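Long-range contact in 2,3-dihydroxybenzoate-AMP ligase (Bacillus subtilis, PDB 1MDB), which belongs to the ANL clan of AMP-binding enzymes and binds adenosine monophosphate and 2,3-dihydroxybenzoic acid: residues Val455-Phe467 with Val520-Leu533. Sequence-based numbering, arbitrary orientation.
Sequences VHDAAMVSMPDQF and VSKKALREAISEKL
Val461 stands on the edge strand 457-465 and lowers its two methyls onto helix 522-533. Its CG1, swung to the backbone N side by a chi1 of -55° and away from the carbonyl carbon, touches CB of Leu525 at 3.9 Å and also rests on CB and CG of Lys522; the Val461 and Leu525 side chains meet at about a right angle. CG2 of Val461 instead turns toward the Leu525 carbonyl and Ile529. Two residues back along the strand, Ala459 CB presses on Leu525 CD1 at 3.5 Å, tighter than usual for two carbons. Farther on, Ile529 CG1 lies 3.7 Å from Met463 CB, the two side chains slanting across one another, and Leu533 CD1 slides under the Pro464 ring, 3.8 Å from its CD.

Strand and helix run nearly alongside, their axes 30° apart, so this row extends over three helical turns. The strand borders the small three-stranded sheet of the C-terminal domain of an AMP-binding enzyme, paired antiparallel with strand 469-478, and the final helix packs against one face of that sheet.

Along one flank the contact turns polar. Extended Lys522 carries NZ past Val461 to a weak bond with Met460 O (3.5 Å), while its salt bridge goes to Glu446, which also accepts from Met460 N. Arg526 lays its CD beside Ser462 OG, then bends at chi3 (-71°), which turns the guanidinium back over the first helical turn, one face above Lys523 CA. NH1 of Arg526 pairs with Asp431 and shares a water with Ser462 N; a second water donates to both Ser462 O and Arg526 O.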
ATOM      1  N   VAL A 455     -19.589 -13.680  13.329  1.00 36.58           N
ATOM      2  CA  VAL A 455     -18.756 -13.397  12.172  1.00 34.04           C
ATOM      3  C   VAL A 455     -17.575 -12.497  12.515  1.00 34.01           C
ATOM      4  O   VAL A 455     -17.752 -11.381  13.006  1.00 34.33           O
ATOM      5  CB  VAL A 455     -19.604 -12.751  11.041  1.00 33.08           C
ATOM      6  CG1 VAL A 455     -18.709 -12.214   9.925  1.00 29.58           C
ATOM      7  CG2 VAL A 455     -20.575 -13.781  10.487  1.00 32.35           C
ATOM      8  N   HIS A 456     -16.369 -13.001  12.272  1.00 33.90           N
ATOM      9  CA  HIS A 456     -15.156 -12.235  12.521  1.00 33.42           C
ATOM     10  C   HIS A 456     -14.912 -11.363  11.295  1.00 32.33           C
ATOM     11  O   HIS A 456     -14.589 -10.183  11.417  1.00 33.21           O
ATOM     12  CB  HIS A 456     -13.960 -13.168  12.763  1.00 35.90           C
ATOM     13  CG  HIS A 456     -12.638 -12.461  12.759  1.00 35.56           C
ATOM     14  ND1 HIS A 456     -11.861 -12.341  11.626  1.00 38.28           N
ATOM     15  CD2 HIS A 456     -11.989 -11.777  13.731  1.00 36.05           C
ATOM     16  CE1 HIS A 456     -10.793 -11.612  11.900  1.00 36.49           C
ATOM     17  NE2 HIS A 456     -10.847 -11.256  13.171  1.00 35.77           N
ATOM     18  N   ASP A 457     -15.067 -11.950  10.110  1.00 30.71           N
ATOM     19  CA  ASP A 457     -14.901 -11.210   8.865  1.00 28.79           C
ATOM     20  C   ASP A 457     -15.613 -11.947   7.746  1.00 28.24           C
ATOM     21  O   ASP A 457     -15.935 -13.134   7.878  1.00 27.64           O
ATOM     22  CB  ASP A 457     -13.424 -11.042   8.509  1.00 28.96           C
ATOM     23  CG  ASP A 457     -13.188  -9.845   7.609  1.00 34.39           C
ATOM     24  OD1 ASP A 457     -14.188  -9.192   7.223  1.00 34.23           O
ATOM     25  OD2 ASP A 457     -12.014  -9.550   7.290  1.00 32.64           O
ATOM     26  N   ALA A 458     -15.840 -11.253   6.636  1.00 26.86           N
ATOM     27  CA  ALA A 458     -16.552 -11.852   5.512  1.00 26.57           C
ATOM     28  C   ALA A 458     -16.083 -11.324   4.170  1.00 25.36           C
ATOM     29  O   ALA A 458     -15.863 -10.130   4.012  1.00 24.89           O
ATOM     30  CB  ALA A 458     -18.063 -11.598   5.664  1.00 25.30           C
ATOM     31  N   ALA A 459     -15.926 -12.224   3.206  1.00 25.39           N
ATOM     32  CA  ALA A 459     -15.521 -11.834   1.861  1.00 25.82           C
ATOM     33  C   ALA A 459     -16.435 -12.578   0.893  1.00 25.70           C
ATOM     34  O   ALA A 459     -16.425 -13.807   0.833  1.00 27.47           O
ATOM     35  CB  ALA A 459     -14.079 -12.198   1.609  1.00 24.65           C
ATOM     36  N   MET A 460     -17.229 -11.826   0.143  1.00 26.94           N
ATOM     37  CA  MET A 460     -18.173 -12.409  -0.806  1.00 25.20           C
ATOM     38  C   MET A 460     -17.675 -12.299  -2.234  1.00 24.53           C
ATOM     39  O   MET A 460     -17.345 -11.205  -2.708  1.00 23.05           O
ATOM     40  CB  MET A 460     -19.521 -11.709  -0.665  1.00 27.78           C
ATOM     41  CG  MET A 460     -20.579 -12.130  -1.666  1.00 29.92           C
ATOM     42  SD  MET A 460     -22.105 -11.233  -1.317  1.00 33.54           S
ATOM     43  CE  MET A 460     -23.306 -12.230  -2.154  1.00 31.61           C
ATOM     44  N   VAL A 461     -17.642 -13.433  -2.929  1.00 25.38           N
ATOM     45  CA  VAL A 461     -17.174 -13.453  -4.304  1.00 25.05           C
ATOM     46  C   VAL A 461     -18.115 -14.203  -5.239  1.00 26.84           C
ATOM     47  O   VAL A 461     -19.021 -14.928  -4.806  1.00 28.05           O
ATOM     48  CB  VAL A 461     -15.755 -14.089  -4.396  1.00 26.72           C
ATOM     49  CG1 VAL A 461     -14.791 -13.347  -3.467  1.00 25.41           C
ATOM     50  CG2 VAL A 461     -15.805 -15.551  -4.018  1.00 26.01           C
ATOM     51  N   SER A 462     -17.908 -14.016  -6.533  1.00 25.99           N
ATOM     52  CA  SER A 462     -18.727 -14.696  -7.515  1.00 28.59           C
ATOM     53  C   SER A 462     -18.223 -16.129  -7.666  1.00 28.67           C
ATOM     54  O   SER A 462     -17.078 -16.439  -7.320  1.00 25.69           O
ATOM     55  CB  SER A 462     -18.612 -13.997  -8.861  1.00 31.87           C
ATOM     56  OG  SER A 462     -17.299 -14.143  -9.366  1.00 35.41           O
ATOM     57  N   MET A 463     -19.100 -16.997  -8.157  1.00 28.80           N
ATOM     58  CA  MET A 463     -18.754 -18.390  -8.428  1.00 29.59           C
ATOM     59  C   MET A 463     -19.537 -18.748  -9.684  1.00 30.63           C
ATOM     60  O   MET A 463     -20.637 -18.235  -9.907  1.00 28.62           O
ATOM     61  CB  MET A 463     -19.143 -19.318  -7.272  1.00 29.57           C
ATOM     62  CG  MET A 463     -20.642 -19.569  -7.096  1.00 30.57           C
ATOM     63  SD  MET A 463     -20.963 -20.736  -5.741  1.00 29.90           S
ATOM     64  CE  MET A 463     -22.731 -21.036  -5.930  1.00 30.46           C
ATOM     65  N   PRO A 464     -18.974 -19.622 -10.528  1.00 30.80           N
ATOM     66  CA  PRO A 464     -19.598 -20.065 -11.782  1.00 30.72           C
ATOM     67  C   PRO A 464     -20.954 -20.771 -11.633  1.00 30.59           C
ATOM     68  O   PRO A 464     -21.202 -21.471 -10.656  1.00 28.73           O
ATOM     69  CB  PRO A 464     -18.542 -21.002 -12.383  1.00 32.32           C
ATOM     70  CG  PRO A 464     -17.240 -20.485 -11.798  1.00 34.12           C
ATOM     71  CD  PRO A 464     -17.632 -20.211 -10.369  1.00 31.89           C
ATOM     72  N   ASP A 465     -21.827 -20.571 -12.614  1.00 32.46           N
ATOM     73  CA  ASP A 465     -23.136 -21.225 -12.634  1.00 33.83           C
ATOM     74  C   ASP A 465     -23.575 -21.341 -14.089  1.00 34.30           C
ATOM     75  O   ASP A 465     -23.732 -20.338 -14.785  1.00 35.88           O
ATOM     76  CB  ASP A 465     -24.170 -20.438 -11.828  1.00 33.08           C
ATOM     77  CG  ASP A 465     -25.408 -21.270 -11.509  1.00 35.28           C
ATOM     78  OD1 ASP A 465     -26.296 -21.394 -12.383  1.00 34.79           O
ATOM     79  OD2 ASP A 465     -25.482 -21.815 -10.383  1.00 32.66           O
ATOM     80  N   GLN A 466     -23.768 -22.567 -14.547  1.00 37.06           N
ATOM     81  CA  GLN A 466     -24.156 -22.805 -15.931  1.00 39.65           C
ATOM     82  C   GLN A 466     -25.526 -22.232 -16.302  1.00 39.61           C
ATOM     83  O   GLN A 466     -25.799 -21.992 -17.476  1.00 40.10           O
ATOM     84  CB  GLN A 466     -24.122 -24.312 -16.228  1.00 40.44           C
ATOM     85  CG  GLN A 466     -25.241 -25.105 -15.569  1.00 44.61           C
ATOM     86  CD  GLN A 466     -24.994 -26.607 -15.587  1.00 47.31           C
ATOM     87  OE1 GLN A 466     -24.061 -27.103 -14.949  1.00 48.05           O
ATOM     88  NE2 GLN A 466     -25.832 -27.340 -16.320  1.00 47.26           N
ATOM     89  N   PHE A 467     -26.376 -21.994 -15.309  1.00 38.88           N
ATOM     90  CA  PHE A 467     -27.711 -21.471 -15.584  1.00 38.34           C
ATOM     91  C   PHE A 467     -27.872 -19.967 -15.381  1.00 36.87           C
ATOM     92  O   PHE A 467     -28.589 -19.305 -16.135  1.00 35.26           O
ATOM     93  CB  PHE A 467     -28.745 -22.219 -14.736  1.00 37.04           C
ATOM     94  CG  PHE A 467     -28.754 -23.703 -14.966  1.00 38.65           C
ATOM     95  CD1 PHE A 467     -28.362 -24.580 -13.956  1.00 39.77           C
ATOM     96  CD2 PHE A 467     -29.138 -24.227 -16.198  1.00 38.16           C
ATOM     97  CE1 PHE A 467     -28.348 -25.957 -14.169  1.00 38.93           C
ATOM     98  CE2 PHE A 467     -29.129 -25.601 -16.424  1.00 39.16           C
ATOM     99  CZ  PHE A 467     -28.732 -26.471 -15.409  1.00 40.22           C
ATOM    100  N   VAL A 520      -7.336  -8.884   1.514  1.00 27.98           N
ATOM    101  CA  VAL A 520      -7.949 -10.115   1.056  1.00 27.78           C
ATOM    102  C   VAL A 520      -7.780 -10.160  -0.457  1.00 26.95           C
ATOM    103  O   VAL A 520      -7.908  -9.141  -1.134  1.00 25.17           O
ATOM    104  CB  VAL A 520      -9.453 -10.155   1.402  1.00 28.55           C
ATOM    105  CG1 VAL A 520     -10.098 -11.388   0.799  1.00 31.18           C
ATOM    106  CG2 VAL A 520      -9.637 -10.156   2.906  1.00 30.58           C
ATOM    107  N   SER A 521      -7.440 -11.336  -0.972  1.00 24.97           N
ATOM    108  CA  SER A 521      -7.291 -11.528  -2.401  1.00 23.74           C
ATOM    109  C   SER A 521      -8.585 -12.197  -2.855  1.00 24.71           C
ATOM    110  O   SER A 521      -8.742 -13.412  -2.714  1.00 22.62           O
ATOM    111  CB  SER A 521      -6.118 -12.457  -2.698  1.00 25.77           C
ATOM    112  OG  SER A 521      -6.124 -12.842  -4.058  1.00 24.93           O
ATOM    113  N   LYS A 522      -9.518 -11.413  -3.378  1.00 24.22           N
ATOM    114  CA  LYS A 522     -10.775 -11.991  -3.821  1.00 26.59           C
ATOM    115  C   LYS A 522     -10.538 -12.914  -5.005  1.00 27.59           C
ATOM    116  O   LYS A 522     -11.252 -13.900  -5.183  1.00 25.28           O
ATOM    117  CB  LYS A 522     -11.797 -10.893  -4.136  1.00 25.95           C
ATOM    118  CG  LYS A 522     -12.414 -10.333  -2.842  1.00 27.43           C
ATOM    119  CD  LYS A 522     -13.634  -9.442  -3.079  1.00 31.17           C
ATOM    120  CE  LYS A 522     -14.294  -9.097  -1.740  1.00 30.44           C
ATOM    121  NZ  LYS A 522     -15.549  -8.323  -1.910  1.00 37.92           N
ATOM    122  N   LYS A 523      -9.501 -12.618  -5.784  1.00 29.65           N
ATOM    123  CA  LYS A 523      -9.167 -13.464  -6.925  1.00 33.54           C
ATOM    124  C   LYS A 523      -8.844 -14.886  -6.422  1.00 32.54           C
ATOM    125  O   LYS A 523      -9.303 -15.878  -6.986  1.00 30.79           O
ATOM    126  CB  LYS A 523      -7.967 -12.886  -7.671  1.00 33.79           C
ATOM    127  CG  LYS A 523      -7.539 -13.725  -8.857  1.00 40.74           C
ATOM    128  CD  LYS A 523      -6.194 -13.270  -9.406  1.00 45.38           C
ATOM    129  CE  LYS A 523      -5.695 -14.219 -10.484  1.00 48.68           C
ATOM    130  NZ  LYS A 523      -4.270 -13.962 -10.829  1.00 52.00           N
ATOM    131  N   ALA A 524      -8.067 -14.978  -5.349  1.00 32.13           N
ATOM    132  CA  ALA A 524      -7.712 -16.279  -4.792  1.00 33.12           C
ATOM    133  C   ALA A 524      -8.976 -16.986  -4.307  1.00 33.09           C
ATOM    134  O   ALA A 524      -9.120 -18.203  -4.472  1.00 33.49           O
ATOM    135  CB  ALA A 524      -6.731 -16.113  -3.639  1.00 34.14           C
ATOM    136  N   LEU A 525      -9.884 -16.218  -3.704  1.00 30.17           N
ATOM    137  CA  LEU A 525     -11.139 -16.771  -3.210  1.00 29.17           C
ATOM    138  C   LEU A 525     -11.991 -17.271  -4.368  1.00 29.98           C
ATOM    139  O   LEU A 525     -12.664 -18.295  -4.258  1.00 31.69           O
ATOM    140  CB  LEU A 525     -11.909 -15.723  -2.401  1.00 27.52           C
ATOM    141  CG  LEU A 525     -11.336 -15.454  -1.008  1.00 24.91           C
ATOM    142  CD1 LEU A 525     -12.130 -14.339  -0.318  1.00 25.97           C
ATOM    143  CD2 LEU A 525     -11.391 -16.744  -0.188  1.00 22.55           C
ATOM    144  N   ARG A 526     -11.968 -16.554  -5.484  1.00 30.57           N
ATOM    145  CA  ARG A 526     -12.734 -16.997  -6.639  1.00 30.89           C
ATOM    146  C   ARG A 526     -12.186 -18.344  -7.135  1.00 30.92           C
ATOM    147  O   ARG A 526     -12.945 -19.255  -7.454  1.00 29.95           O
ATOM    148  CB  ARG A 526     -12.668 -15.954  -7.752  1.00 31.43           C
ATOM    149  CG  ARG A 526     -13.627 -14.784  -7.551  1.00 32.24           C
ATOM    150  CD  ARG A 526     -13.759 -13.954  -8.819  1.00 30.65           C
ATOM    151  NE  ARG A 526     -12.552 -13.189  -9.123  1.00 27.36           N
ATOM    152  CZ  ARG A 526     -12.224 -12.041  -8.538  1.00 30.34           C
ATOM    153  NH1 ARG A 526     -13.009 -11.509  -7.603  1.00 27.60           N
ATOM    154  NH2 ARG A 526     -11.114 -11.411  -8.900  1.00 28.84           N
ATOM    155  N   GLU A 527     -10.864 -18.463  -7.181  1.00 30.33           N
ATOM    156  CA  GLU A 527     -10.208 -19.688  -7.623  1.00 31.48           C
ATOM    157  C   GLU A 527     -10.564 -20.845  -6.707  1.00 31.02           C
ATOM    158  O   GLU A 527     -10.829 -21.951  -7.167  1.00 33.52           O
ATOM    159  CB  GLU A 527      -8.685 -19.508  -7.622  1.00 32.67           C
ATOM    160  CG  GLU A 527      -8.148 -18.613  -8.730  1.00 38.53           C
ATOM    161  CD  GLU A 527      -6.637 -18.412  -8.640  1.00 43.74           C
ATOM    162  OE1 GLU A 527      -5.920 -19.381  -8.285  1.00 45.30           O
ATOM    163  OE2 GLU A 527      -6.166 -17.290  -8.942  1.00 42.60           O
ATOM    164  N   ALA A 528     -10.567 -20.582  -5.406  1.00 30.29           N
ATOM    165  CA  ALA A 528     -10.870 -21.610  -4.425  1.00 30.96           C
ATOM    166  C   ALA A 528     -12.309 -22.109  -4.529  1.00 31.39           C
ATOM    167  O   ALA A 528     -12.550 -23.306  -4.406  1.00 33.72           O
ATOM    168  CB  ALA A 528     -10.588 -21.089  -3.016  1.00 29.95           C
ATOM    169  N   ILE A 529     -13.273 -21.215  -4.748  1.00 31.58           N
ATOM    170  CA  ILE A 529     -14.654 -21.678  -4.868  1.00 31.95           C
ATOM    171  C   ILE A 529     -14.827 -22.346  -6.232  1.00 33.41           C
ATOM    172  O   ILE A 529     -15.529 -23.350  -6.365  1.00 33.22           O
ATOM    173  CB  ILE A 529     -15.697 -20.516  -4.701  1.00 30.25           C
ATOM    174  CG1 ILE A 529     -17.120 -21.075  -4.779  1.00 29.37           C
ATOM    175  CG2 ILE A 529     -15.522 -19.465  -5.784  1.00 29.71           C
ATOM    176  CD1 ILE A 529     -17.481 -22.018  -3.656  1.00 31.26           C
ATOM    177  N   SER A 530     -14.164 -21.799  -7.241  1.00 35.34           N
ATOM    178  CA  SER A 530     -14.262 -22.349  -8.584  1.00 38.73           C
ATOM    179  C   SER A 530     -13.705 -23.771  -8.612  1.00 41.64           C
ATOM    180  O   SER A 530     -14.240 -24.642  -9.302  1.00 41.40           O
ATOM    181  CB  SER A 530     -13.492 -21.467  -9.565  1.00 39.90           C
ATOM    182  OG  SER A 530     -13.751 -21.851 -10.902  1.00 43.70           O
ATOM    183  N   GLU A 531     -12.633 -23.995  -7.853  1.00 42.94           N
ATOM    184  CA  GLU A 531     -11.989 -25.305  -7.770  1.00 44.54           C
ATOM    185  C   GLU A 531     -12.879 -26.308  -7.044  1.00 43.87           C
ATOM    186  O   GLU A 531     -12.966 -27.463  -7.444  1.00 41.26           O
ATOM    187  CB  GLU A 531     -10.646 -25.197  -7.037  1.00 47.57           C
ATOM    188  CG  GLU A 531      -9.540 -24.507  -7.830  1.00 52.03           C
ATOM    189  CD  GLU A 531      -8.401 -24.021  -6.940  1.00 54.62           C
ATOM    190  OE1 GLU A 531      -7.962 -24.787  -6.053  1.00 56.77           O
ATOM    191  OE2 GLU A 531      -7.941 -22.872  -7.131  1.00 56.37           O
ATOM    192  N   LYS A 532     -13.528 -25.869  -5.967  1.00 43.71           N
ATOM    193  CA  LYS A 532     -14.408 -26.761  -5.226  1.00 45.32           C
ATOM    194  C   LYS A 532     -15.543 -27.217  -6.134  1.00 45.82           C
ATOM    195  O   LYS A 532     -15.870 -28.402  -6.178  1.00 46.93           O
ATOM    196  CB  LYS A 532     -14.975 -26.066  -3.990  1.00 45.69           C
ATOM    197  CG  LYS A 532     -13.949 -25.806  -2.909  1.00 45.64           C
ATOM    198  CD  LYS A 532     -14.601 -25.269  -1.647  1.00 48.02           C
ATOM    199  CE  LYS A 532     -13.571 -25.070  -0.542  1.00 50.34           C
ATOM    200  NZ  LYS A 532     -14.157 -24.452   0.688  1.00 52.77           N
ATOM    201  N   LEU A 533     -16.133 -26.280  -6.868  1.00 46.17           N
ATOM    202  CA  LEU A 533     -17.223 -26.619  -7.773  1.00 47.90           C
ATOM    203  C   LEU A 533     -16.770 -27.654  -8.801  1.00 48.95           C
ATOM    204  O   LEU A 533     -17.485 -28.617  -9.073  1.00 48.21           O
ATOM    205  CB  LEU A 533     -17.745 -25.366  -8.482  1.00 46.53           C
ATOM    206  CG  LEU A 533     -18.481 -24.341  -7.611  1.00 48.25           C
ATOM    207  CD1 LEU A 533     -19.017 -23.226  -8.494  1.00 47.30           C
ATOM    208  CD2 LEU A 533     -19.630 -25.012  -6.860  1.00 46.89           C
TER
HETATM  209  O   HOH W   1     -15.907 -11.823  -6.971  1.00 26.11           O
HETATM  210  O   HOH W   2     -15.242 -18.165  -8.683  1.00 28.66           O